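Local coordinates for restriction endonuclease LpnPI (Legionella pneumophila subsp. pneumophila str. Philadelphia 1, PDB 4RZL), which cuts DNA that carries modified cytosine, recognising it through the N-terminal SRA-type domain described here, one piece of the longer enzyme, at residues I184-N189 against A223-A228; A20-D25 against V147-V152; L188-V193 against L211-Q216; L112-D117 against R126-P131. One frame throughout, in Å; residues are numbered along the deposited sequence.

Interaction 1 (I184-N189 against A223-A228); sequences IFTILN and ADVLIA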
# COMPACT_ATOMS: atom_id res chain seq x y z
N ILE A 184 2.87 6.00 8.81
CA ILE A 184 4.07 5.17 8.79
C ILE A 184 3.69 3.68 8.91
O ILE A 184 2.94 3.29 9.80
CB ILE A 184 5.05 5.57 9.92
CG1 ILE A 184 5.40 7.06 9.79
CG2 ILE A 184 6.31 4.68 9.91
CD1 ILE A 184 6.55 7.52 10.68
N PHE A 185 4.19 2.87 7.98
CA PHE A 185 3.87 1.45 7.90
C PHE A 185 5.11 0.58 8.04
O PHE A 185 6.21 1.04 7.74
CB PHE A 185 3.19 1.11 6.57
CG PHE A 185 1.87 1.81 6.36
CD1 PHE A 185 1.81 3.09 5.81
CD2 PHE A 185 0.69 1.18 6.71
CE1 PHE A 185 0.59 3.72 5.62
CE2 PHE A 185 -0.55 1.81 6.51
CZ PHE A 185 -0.59 3.08 5.96
N THR A 186 4.90 -0.67 8.45
CA THR A 186 5.94 -1.69 8.48
C THR A 186 5.81 -2.62 7.29
O THR A 186 4.72 -3.13 7.02
CB THR A 186 5.85 -2.55 9.76
OG1 THR A 186 5.96 -1.72 10.91
CG2 THR A 186 6.94 -3.64 9.76
N ILE A 187 6.90 -2.86 6.58
CA ILE A 187 6.87 -3.84 5.51
C ILE A 187 7.19 -5.22 6.09
O ILE A 187 8.23 -5.42 6.73
CB ILE A 187 7.85 -3.48 4.37
CG1 ILE A 187 7.49 -2.11 3.79
CG2 ILE A 187 7.80 -4.53 3.27
CD1 ILE A 187 8.38 -1.66 2.66
N LEU A 188 6.29 -6.17 5.87
CA LEU A 188 6.46 -7.51 6.42
C LEU A 188 7.45 -8.38 5.64
O LEU A 188 7.61 -8.23 4.43
CB LEU A 188 5.11 -8.22 6.47
CG LEU A 188 4.03 -7.58 7.34
CD1 LEU A 188 2.72 -8.34 7.17
CD2 LEU A 188 4.47 -7.56 8.80
N ASN A 189 8.09 -9.31 6.34
CA ASN A 189 8.97 -10.27 5.71
C ASN A 189 8.17 -11.30 4.91
O ASN A 189 8.03 -12.45 5.31
CB ASN A 189 9.85 -10.95 6.76
CG ASN A 189 10.89 -11.90 6.16
OD1 ASN A 189 11.14 -11.88 4.95
ND2 ASN A 189 11.48 -12.74 6.99
N ALA A 223 5.48 -7.46 14.35
CA ALA A 223 5.71 -7.79 12.95
C ALA A 223 7.08 -8.40 12.71
O ALA A 223 8.06 -7.98 13.30
CB ALA A 223 5.56 -6.55 12.11
N ASP A 224 7.13 -9.40 11.84
CA ASP A 224 8.40 -9.86 11.28
C ASP A 224 8.75 -8.92 10.13
O ASP A 224 8.17 -9.01 9.05
CB ASP A 224 8.29 -11.31 10.80
CG ASP A 224 9.62 -11.87 10.29
OD1 ASP A 224 10.67 -11.26 10.56
OD2 ASP A 224 9.61 -12.95 9.67
N VAL A 225 9.66 -7.99 10.39
CA VAL A 225 9.96 -6.89 9.48
C VAL A 225 10.94 -7.32 8.38
O VAL A 225 11.92 -8.01 8.65
CB VAL A 225 10.56 -5.67 10.23
CG1 VAL A 225 10.69 -4.46 9.30
CG2 VAL A 225 9.73 -5.32 11.46
N LEU A 226 10.67 -6.88 7.15
CA LEU A 226 11.61 -7.07 6.05
C LEU A 226 12.76 -6.09 6.20
O LEU A 226 12.66 -4.91 5.82
CB LEU A 226 10.91 -6.88 4.70
CG LEU A 226 11.45 -7.64 3.48
CD1 LEU A 226 10.54 -7.45 2.26
CD2 LEU A 226 12.86 -7.25 3.13
N ILE A 227 13.85 -6.57 6.80
CA ILE A 227 15.07 -5.78 7.00
C ILE A 227 16.10 -6.09 5.91
O ILE A 227 16.56 -7.23 5.82
CB ILE A 227 15.69 -6.06 8.37
CG1 ILE A 227 14.69 -5.69 9.48
CG2 ILE A 227 16.98 -5.30 8.55
CD1 ILE A 227 14.35 -4.20 9.49
N ALA A 228 16.44 -5.09 5.09
CA ALA A 228 17.29 -5.35 3.92
C ALA A 228 18.44 -4.34 3.77
O ALA A 228 18.32 -3.36 3.03
CB ALA A 228 16.44 -5.37 2.64

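Interaction 2 (A20-D25 against V147-V152); sequences ADLIID and VQFKGV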
# COMPACT_ATOMS: atom_id res chain seq x y z
N ALA A 20 -0.05 -13.54 -12.48
CA ALA A 20 1.26 -13.31 -11.85
C ALA A 20 1.20 -13.46 -10.32
O ALA A 20 0.18 -13.23 -9.69
CB ALA A 20 1.78 -11.93 -12.21
N ASP A 21 2.33 -13.85 -9.74
CA ASP A 21 2.53 -13.70 -8.31
C ASP A 21 3.01 -12.27 -8.03
O ASP A 21 3.60 -11.63 -8.91
CB ASP A 21 3.58 -14.70 -7.79
CG ASP A 21 3.25 -16.15 -8.17
OD1 ASP A 21 2.26 -16.69 -7.65
OD2 ASP A 21 4.01 -16.74 -8.97
N LEU A 22 2.78 -11.79 -6.82
CA LEU A 22 3.36 -10.51 -6.39
C LEU A 22 4.70 -10.74 -5.67
O LEU A 22 4.75 -11.32 -4.58
CB LEU A 22 2.39 -9.73 -5.49
CG LEU A 22 1.25 -9.04 -6.26
CD1 LEU A 22 0.20 -8.47 -5.28
CD2 LEU A 22 1.82 -7.95 -7.16
N ILE A 23 5.77 -10.27 -6.29
CA ILE A 23 7.14 -10.51 -5.82
C ILE A 23 7.82 -9.21 -5.42
O ILE A 23 7.76 -8.23 -6.16
CB ILE A 23 7.97 -11.22 -6.91
CG1 ILE A 23 7.42 -12.63 -7.14
CG2 ILE A 23 9.46 -11.28 -6.53
CD1 ILE A 23 8.08 -13.37 -8.28
N ILE A 24 8.47 -9.20 -4.26
CA ILE A 24 9.16 -8.02 -3.74
C ILE A 24 10.05 -7.39 -4.81
O ILE A 24 10.93 -8.04 -5.38
CB ILE A 24 10.02 -8.36 -2.50
CG1 ILE A 24 9.12 -8.57 -1.28
CG2 ILE A 24 11.04 -7.24 -2.24
CD1 ILE A 24 8.38 -7.32 -0.84
N ASP A 25 9.74 -6.12 -5.10
CA ASP A 25 10.47 -5.26 -6.03
C ASP A 25 10.45 -5.72 -7.49
O ASP A 25 11.20 -5.20 -8.31
CB ASP A 25 11.90 -5.05 -5.55
CG ASP A 25 11.96 -4.21 -4.28
OD1 ASP A 25 10.96 -3.53 -3.98
OD2 ASP A 25 13.01 -4.22 -3.60
N VAL A 147 4.35 -0.38 -12.72
CA VAL A 147 4.53 -0.25 -11.27
C VAL A 147 5.49 -1.30 -10.69
O VAL A 147 5.81 -2.30 -11.33
CB VAL A 147 3.18 -0.37 -10.51
CG1 VAL A 147 2.20 0.68 -11.00
CG2 VAL A 147 2.58 -1.79 -10.63
N GLN A 148 5.95 -1.04 -9.47
CA GLN A 148 6.79 -1.98 -8.75
C GLN A 148 6.11 -2.32 -7.43
O GLN A 148 5.64 -1.43 -6.73
CB GLN A 148 8.17 -1.38 -8.52
CG GLN A 148 9.12 -2.26 -7.72
CD GLN A 148 10.46 -1.59 -7.44
OE1 GLN A 148 10.51 -0.46 -6.97
NE2 GLN A 148 11.55 -2.28 -7.77
N PHE A 149 6.04 -3.61 -7.11
CA PHE A 149 5.50 -4.07 -5.83
C PHE A 149 6.55 -3.90 -4.72
O PHE A 149 7.68 -4.38 -4.84
CB PHE A 149 5.07 -5.54 -5.96
CG PHE A 149 4.54 -6.15 -4.69
CD1 PHE A 149 3.38 -5.66 -4.09
CD2 PHE A 149 5.18 -7.24 -4.11
CE1 PHE A 149 2.88 -6.24 -2.91
CE2 PHE A 149 4.68 -7.84 -2.94
CZ PHE A 149 3.53 -7.33 -2.34
N LYS A 150 6.20 -3.19 -3.65
CA LYS A 150 7.17 -2.91 -2.58
C LYS A 150 6.93 -3.77 -1.33
O LYS A 150 7.74 -3.74 -0.42
CB LYS A 150 7.13 -1.44 -2.19
CG LYS A 150 7.27 -0.47 -3.38
CD LYS A 150 8.52 -0.76 -4.18
CE LYS A 150 9.79 -0.31 -3.44
NZ LYS A 150 11.05 -0.65 -4.19
N GLY A 151 5.82 -4.49 -1.29
CA GLY A 151 5.56 -5.43 -0.20
C GLY A 151 4.18 -5.40 0.44
O GLY A 151 3.35 -4.54 0.12
N VAL A 152 3.96 -6.34 1.34
CA VAL A 152 2.77 -6.39 2.20
C VAL A 152 3.08 -5.56 3.44
O VAL A 152 4.14 -5.74 4.05
CB VAL A 152 2.42 -7.83 2.65
CG1 VAL A 152 1.10 -7.84 3.46
CG2 VAL A 152 2.36 -8.79 1.48

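Interaction 3 (L188-V193 against L211-Q216); sequences LNIPMV and LNPFYQ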
# COMPACT_ATOMS: atom_id res chain seq x y z
N LEU A 188 6.29 -6.17 5.87
CA LEU A 188 6.46 -7.51 6.42
C LEU A 188 7.45 -8.38 5.64
O LEU A 188 7.61 -8.23 4.43
CB LEU A 188 5.11 -8.22 6.47
CG LEU A 188 4.03 -7.58 7.34
CD1 LEU A 188 2.72 -8.34 7.17
CD2 LEU A 188 4.47 -7.56 8.80
N ASN A 189 8.09 -9.31 6.34
CA ASN A 189 8.97 -10.27 5.71
C ASN A 189 8.17 -11.30 4.91
O ASN A 189 8.03 -12.45 5.31
CB ASN A 189 9.85 -10.95 6.76
CG ASN A 189 10.89 -11.90 6.16
OD1 ASN A 189 11.14 -11.88 4.95
ND2 ASN A 189 11.48 -12.74 6.99
N ILE A 190 7.63 -10.85 3.78
CA ILE A 190 6.89 -11.71 2.86
C ILE A 190 7.49 -11.48 1.49
O ILE A 190 7.26 -10.43 0.89
CB ILE A 190 5.40 -11.37 2.82
CG1 ILE A 190 4.75 -11.63 4.19
CG2 ILE A 190 4.71 -12.14 1.69
CD1 ILE A 190 3.27 -11.26 4.25
N PRO A 191 8.31 -12.43 1.01
CA PRO A 191 8.96 -12.22 -0.29
C PRO A 191 8.00 -12.33 -1.48
O PRO A 191 8.31 -11.82 -2.55
CB PRO A 191 10.03 -13.33 -0.34
CG PRO A 191 9.54 -14.39 0.65
CD PRO A 191 8.80 -13.62 1.72
N MET A 192 6.87 -13.00 -1.29
CA MET A 192 5.95 -13.26 -2.39
C MET A 192 4.52 -13.47 -1.94
O MET A 192 4.25 -14.19 -0.97
CB MET A 192 6.40 -14.52 -3.17
CG MET A 192 5.48 -14.87 -4.32
SD MET A 192 5.91 -16.42 -5.13
CE MET A 192 5.05 -17.57 -4.07
N VAL A 193 3.59 -12.84 -2.65
CA VAL A 193 2.18 -13.16 -2.49
C VAL A 193 1.75 -13.99 -3.69
O VAL A 193 1.81 -13.52 -4.83
CB VAL A 193 1.32 -11.91 -2.38
CG1 VAL A 193 -0.15 -12.31 -2.12
CG2 VAL A 193 1.85 -11.02 -1.25
N LEU A 211 0.49 -15.16 3.32
CA LEU A 211 0.35 -14.07 4.26
C LEU A 211 0.44 -14.48 5.71
O LEU A 211 -0.02 -13.74 6.59
CB LEU A 211 -0.97 -13.33 4.03
CG LEU A 211 -0.66 -12.04 3.27
CD1 LEU A 211 -0.32 -12.35 1.82
CD2 LEU A 211 -1.80 -11.05 3.37
N ASN A 212 1.07 -15.62 5.98
CA ASN A 212 1.23 -16.05 7.37
C ASN A 212 1.89 -14.99 8.28
O ASN A 212 1.46 -14.82 9.41
CB ASN A 212 2.00 -17.37 7.42
CG ASN A 212 1.06 -18.58 7.36
OD1 ASN A 212 -0.12 -18.46 7.02
ND2 ASN A 212 1.59 -19.75 7.69
N PRO A 213 2.91 -14.26 7.79
CA PRO A 213 3.42 -13.20 8.68
C PRO A 213 2.40 -12.08 8.95
O PRO A 213 2.48 -11.41 9.98
CB PRO A 213 4.64 -12.66 7.93
CG PRO A 213 5.10 -13.83 7.11
CD PRO A 213 3.83 -14.49 6.65
N PHE A 214 1.46 -11.88 8.03
CA PHE A 214 0.41 -10.91 8.27
C PHE A 214 -0.52 -11.43 9.36
O PHE A 214 -0.85 -10.73 10.31
CB PHE A 214 -0.39 -10.60 6.99
CG PHE A 214 -1.65 -9.81 7.25
CD1 PHE A 214 -1.58 -8.45 7.50
CD2 PHE A 214 -2.88 -10.44 7.26
CE1 PHE A 214 -2.74 -7.73 7.75
CE2 PHE A 214 -4.04 -9.72 7.50
CZ PHE A 214 -3.97 -8.37 7.75
N TYR A 215 -0.93 -12.69 9.22
CA TYR A 215 -1.86 -13.28 10.20
C TYR A 215 -1.21 -13.40 11.58
O TYR A 215 -1.88 -13.28 12.59
CB TYR A 215 -2.36 -14.63 9.70
CG TYR A 215 -3.26 -14.47 8.50
CD1 TYR A 215 -4.39 -13.67 8.58
CD2 TYR A 215 -2.97 -15.08 7.30
CE1 TYR A 215 -5.22 -13.50 7.49
CE2 TYR A 215 -3.79 -14.92 6.20
CZ TYR A 215 -4.92 -14.13 6.30
OH TYR A 215 -5.75 -13.95 5.22
N GLN A 216 0.09 -13.61 11.59
CA GLN A 216 0.84 -13.59 12.83
C GLN A 216 0.76 -12.20 13.47
O GLN A 216 0.49 -12.07 14.67
CB GLN A 216 2.29 -14.01 12.58
CG GLN A 216 3.11 -14.25 13.85
CD GLN A 216 3.57 -12.98 14.53
OE1 GLN A 216 3.36 -12.80 15.74
NE2 GLN A 216 4.20 -12.10 13.77

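Interaction 4 (L112-D117 against R126-P131); sequences LKMLFD and RRIVPP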
# COMPACT_ATOMS: atom_id res chain seq x y z
N LEU A 112 -7.36 5.52 6.90
CA LEU A 112 -6.08 5.54 7.62
C LEU A 112 -6.34 5.73 9.10
O LEU A 112 -5.79 5.01 9.93
CB LEU A 112 -5.15 6.64 7.10
CG LEU A 112 -4.46 6.43 5.75
CD1 LEU A 112 -3.68 7.68 5.32
CD2 LEU A 112 -3.53 5.26 5.81
N LYS A 113 -7.21 6.68 9.45
CA LYS A 113 -7.49 6.90 10.87
C LYS A 113 -8.06 5.64 11.52
O LYS A 113 -7.65 5.25 12.63
CB LYS A 113 -8.45 8.08 11.06
CG LYS A 113 -8.76 8.33 12.54
CD LYS A 113 -9.80 9.43 12.77
CE LYS A 113 -10.22 9.51 14.24
NZ LYS A 113 -9.02 9.48 15.15
N MET A 114 -8.98 4.98 10.84
CA MET A 114 -9.58 3.75 11.37
C MET A 114 -8.56 2.64 11.56
O MET A 114 -8.56 1.96 12.59
CB MET A 114 -10.69 3.26 10.45
CG MET A 114 -11.97 4.08 10.53
SD MET A 114 -13.17 3.49 9.34
CE MET A 114 -13.02 1.72 9.59
N LEU A 115 -7.68 2.48 10.57
CA LEU A 115 -6.68 1.43 10.59
C LEU A 115 -5.66 1.62 11.70
O LEU A 115 -5.32 0.66 12.40
CB LEU A 115 -5.95 1.37 9.25
CG LEU A 115 -6.75 0.97 8.02
CD1 LEU A 115 -5.81 0.98 6.83
CD2 LEU A 115 -7.34 -0.38 8.21
N PHE A 116 -5.19 2.85 11.90
CA PHE A 116 -4.22 3.07 12.97
C PHE A 116 -4.88 3.01 14.36
O PHE A 116 -4.31 2.44 15.30
CB PHE A 116 -3.48 4.40 12.76
CG PHE A 116 -2.40 4.31 11.72
CD1 PHE A 116 -2.72 4.31 10.36
CD2 PHE A 116 -1.07 4.16 12.10
CE1 PHE A 116 -1.72 4.19 9.40
CE2 PHE A 116 -0.06 4.03 11.14
CZ PHE A 116 -0.39 4.06 9.78
N ASP A 117 -6.11 3.52 14.49
CA ASP A 117 -6.83 3.43 15.76
C ASP A 117 -7.10 1.97 16.15
O ASP A 117 -6.97 1.60 17.31
CB ASP A 117 -8.14 4.22 15.71
CG ASP A 117 -7.91 5.75 15.66
OD1 ASP A 117 -6.76 6.19 15.87
OD2 ASP A 117 -8.88 6.51 15.44
N ARG A 126 -6.30 -4.46 16.05
CA ARG A 126 -5.97 -4.86 14.68
C ARG A 126 -7.08 -5.63 13.99
O ARG A 126 -6.93 -6.05 12.85
CB ARG A 126 -4.68 -5.68 14.66
CG ARG A 126 -3.48 -4.98 15.29
CD ARG A 126 -2.31 -5.97 15.47
NE ARG A 126 -2.72 -7.06 16.34
CZ ARG A 126 -2.66 -7.02 17.67
NH1 ARG A 126 -2.16 -5.96 18.29
NH2 ARG A 126 -3.07 -8.07 18.37
N ARG A 127 -8.21 -5.81 14.67
CA ARG A 127 -9.28 -6.68 14.16
C ARG A 127 -9.75 -6.33 12.74
O ARG A 127 -10.00 -7.21 11.92
CB ARG A 127 -10.48 -6.64 15.11
CG ARG A 127 -11.59 -7.63 14.75
CD ARG A 127 -11.09 -9.06 14.88
NE ARG A 127 -10.31 -9.25 16.10
CZ ARG A 127 -10.82 -9.56 17.28
NH1 ARG A 127 -12.13 -9.74 17.41
NH2 ARG A 127 -10.03 -9.71 18.34
N ILE A 128 -9.89 -5.04 12.46
CA ILE A 128 -10.46 -4.65 11.18
C ILE A 128 -9.39 -4.32 10.14
O ILE A 128 -9.70 -3.95 9.02
CB ILE A 128 -11.41 -3.45 11.34
CG1 ILE A 128 -10.69 -2.27 12.00
CG2 ILE A 128 -12.63 -3.84 12.19
CD1 ILE A 128 -10.14 -1.23 11.02
N VAL A 129 -8.13 -4.50 10.52
CA VAL A 129 -7.03 -4.20 9.62
C VAL A 129 -6.84 -5.31 8.58
O VAL A 129 -6.57 -6.46 8.93
CB VAL A 129 -5.71 -4.03 10.39
CG1 VAL A 129 -4.56 -3.77 9.42
CG2 VAL A 129 -5.84 -2.91 11.43
N PRO A 130 -6.99 -4.95 7.29
CA PRO A 130 -6.76 -5.89 6.20
C PRO A 130 -5.31 -5.88 5.74
O PRO A 130 -4.55 -5.00 6.12
CB PRO A 130 -7.66 -5.35 5.09
CG PRO A 130 -7.57 -3.88 5.29
CD PRO A 130 -7.43 -3.64 6.78
N PRO A 131 -4.93 -6.85 4.90
CA PRO A 131 -3.62 -6.76 4.27
C PRO A 131 -3.49 -5.45 3.50
O PRO A 131 -4.47 -4.98 2.91
CB PRO A 131 -3.60 -7.95 3.32
CG PRO A 131 -4.59 -8.88 3.86
CD PRO A 131 -5.64 -8.08 4.52

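Interaction 1 (I184-N189 against A223-A228)
T186 and V225 meet methyl against methyl, their side chains crossing at about a right angle. T186 OG1 stands beside the backbone N (chi1 -58°), which leaves CG2 anti to that N and 3.7 Å from V225 CG2, with V225 CG1 nearly as close; OG1 itself turns off to its own bond with G156 O. A223 CB lies beside T186 CG2 and rests on L188 CD2 at 3.6 Å. Further along, I187 and L226 pass obliquely, CG2 of I187 being 4.1 Å from CD1 of L226, and L226 CB comes close to L188 O. At the outer end N189 and D224 bring flat groups together almost perpendicular, their planes 82° apart. The bond from N189 ND2 to D224 OD2 is long, 3.3 Å, and arrives from above the carboxylate plane, while N189 CB packs against the same carboxylate. The backbone does the firmer gripping. L226 N donates to I187 O at 2.9 Å, and N189 N donates to D224 O at 2.7 Å. These two bonds flank L188 and V225 and make a single, isolated beta bridge between segments running 69° apart. The bridge ties the chain after helix 212-220 across the end of strand 176-187, a long strand in the curved sheet of this SRA-type, PUA-clan domain.

Interaction 2 (A20-D25 against V147-V152)
D25 and F149 bring the two backbones together: the touching parts run 107° apart, and D25 N donates to F149 O at 2.7 Å. The join lies where the short strand 22-23 and the turn after it lean over strand 147-155 of the SRA-type domain's mixed sheet. D25 has a positive phi (64°) where the chain bends on its way to strand 27-28, which pairs with strand 147-155. The F149 side chain, with CG anti to its backbone N (chi1 178°), puts its ring against segment 20-25. L22 CB sits over the centre of one face in a CH-pi contact, 3.9 Å from the ring centroid, and G151 N covers the centre of the opposite face. The peptide between I23 and I24 meets the ring edge, with I23 O 3.4 Å from F149 CD2. F135 and Y28 also touch F149, so the ring is buried among several elements.

The other end is polar. Q148 NE2 donates to D25 O at 3.0 Å, with that oxygen in the plane of the amide. K150 is bent at chi2 and chi3, which turns CD and CE back toward D25; NZ beyond them forms a salt bridge with D25 OD1 at 2.9 Å, meeting it from above the carboxylate plane. NZ also donates to Q148 OE1, so D25 (through O and OD1), Q148 and K150 are linked in a closed circuit of bonds. Between the two ends, I24 CD1 lies 3.5 Å from G151 CA, close over a residue that has no side chain.

Interaction 3 (L188-V193 against L211-Q216)
I190 and P213 form the centre of this contact, the isoleucine CG1 lying 3.7 Å from CG of the proline ring, with the two side chains passing at a slant. CG1 of I190 also lies close to the ring's CB and CD, while its CD1 reaches on to L211. On one flank L188 extends CD1 to the backbone of the helix, touching F214 CA at 3.6 Å and F214 CB just beyond. On the other, V193 offers both methyls to L211 CD1, the nearer being CG1 at 3.9 Å. All of this is hydrocarbon packing, with no hydrogen bond between the two segments.

Backbone turns shape both segments. N189 is the centre of an inverse gamma turn, in which I190 N donates to L188 O at 2.7 Å; the chain turns there, and L188 and I190 both point their CB atoms at the helix. L211 occupies the N-cap position, with its O accepting from Y215 N at 3.0 Å and more weakly from F214 N. Its chi1 of -102°, off the staggered positions, sets CG 4.1 Å from I190 CD1.

Further out, V152 of strand 147-155 touches L188, I190 and V193, and V154 touches L188 and F214; W197 of helix 195-199 touches L211, and P131 meets L211 and F214. The start of helix 212-220 thus packs on a loop and short strand that themselves lie against strand 147-155, seated on the connection between strands 176-187 and 192-193 in the SRA-type domain.

Interaction 4 (L112-D117 against R126-P131)
L115 and P130 make the tight part of this contact, their side chains crossing at about a right angle with L115 CD2 3.6 Å from CD of the proline ring. L115 CG is anti to its carbonyl carbon (chi1 -65°), and from there the CD2 branch also comes to I128 CD1 at 4.1 Å. V129 closes in on the backbone side: its CG2 rests 3.7 Å from L115 O, a helix carbonyl that also accepts from T119 OG1. L115, V129 and P130 are all buried, and no hydrogen bond joins the two segments, so the fit is van der Waals packing.

Toward solvent the fit is looser. M114 is exposed and its CE comes only to 4.4 Å from I128 CD1. I128 CG1 stands between the backbone N and the carbonyl carbon (chi1 57°), and from this crowded position it carries the CD1 that meets L115 CD2 and lies 3.9 Å from M114 O. On the outer side of the helix, K113 NZ forms a salt bridge at 3.0 Å with D117 OD2, one turn on, which uses its syn lone pair.

The second segment is shaped by a type I beta turn from R126 to V129, closed by V129 N donating to R126 O at 3.0 Å. K218 of helix 212-220 is bonded to this segment: its NZ donates to the carbonyl oxygens of R127 and V129, and its own O accepts from R126 NE. This is a helix packed against its own return connection, in which the chain leaving helix 108-119 turns back past L115 to enter strand 132-137 of the SRA-type domain's sheet.

Interactions 3 and 4 are the buried ones, without a hydrogen bond across their segments, and they meet each other: F214 CZ and L211 CD2 of interaction 3 pack on the V129-P131 end of interaction 4. Interactions 1 and 2 are partly buried and mix apolar packing with hydrogen bonds, interaction 2 alone having a salt bridge across its segments. Strands 176-187 and 147-155, neighbours in the main sheet, carry interactions 1 and 2, and a probable bond from L188 N to V152 O links them. Interactions 1 and 3 share L188 and N189. Interactions 2 and 4 lie about 22 Å apart, centre to centre, and do not touch.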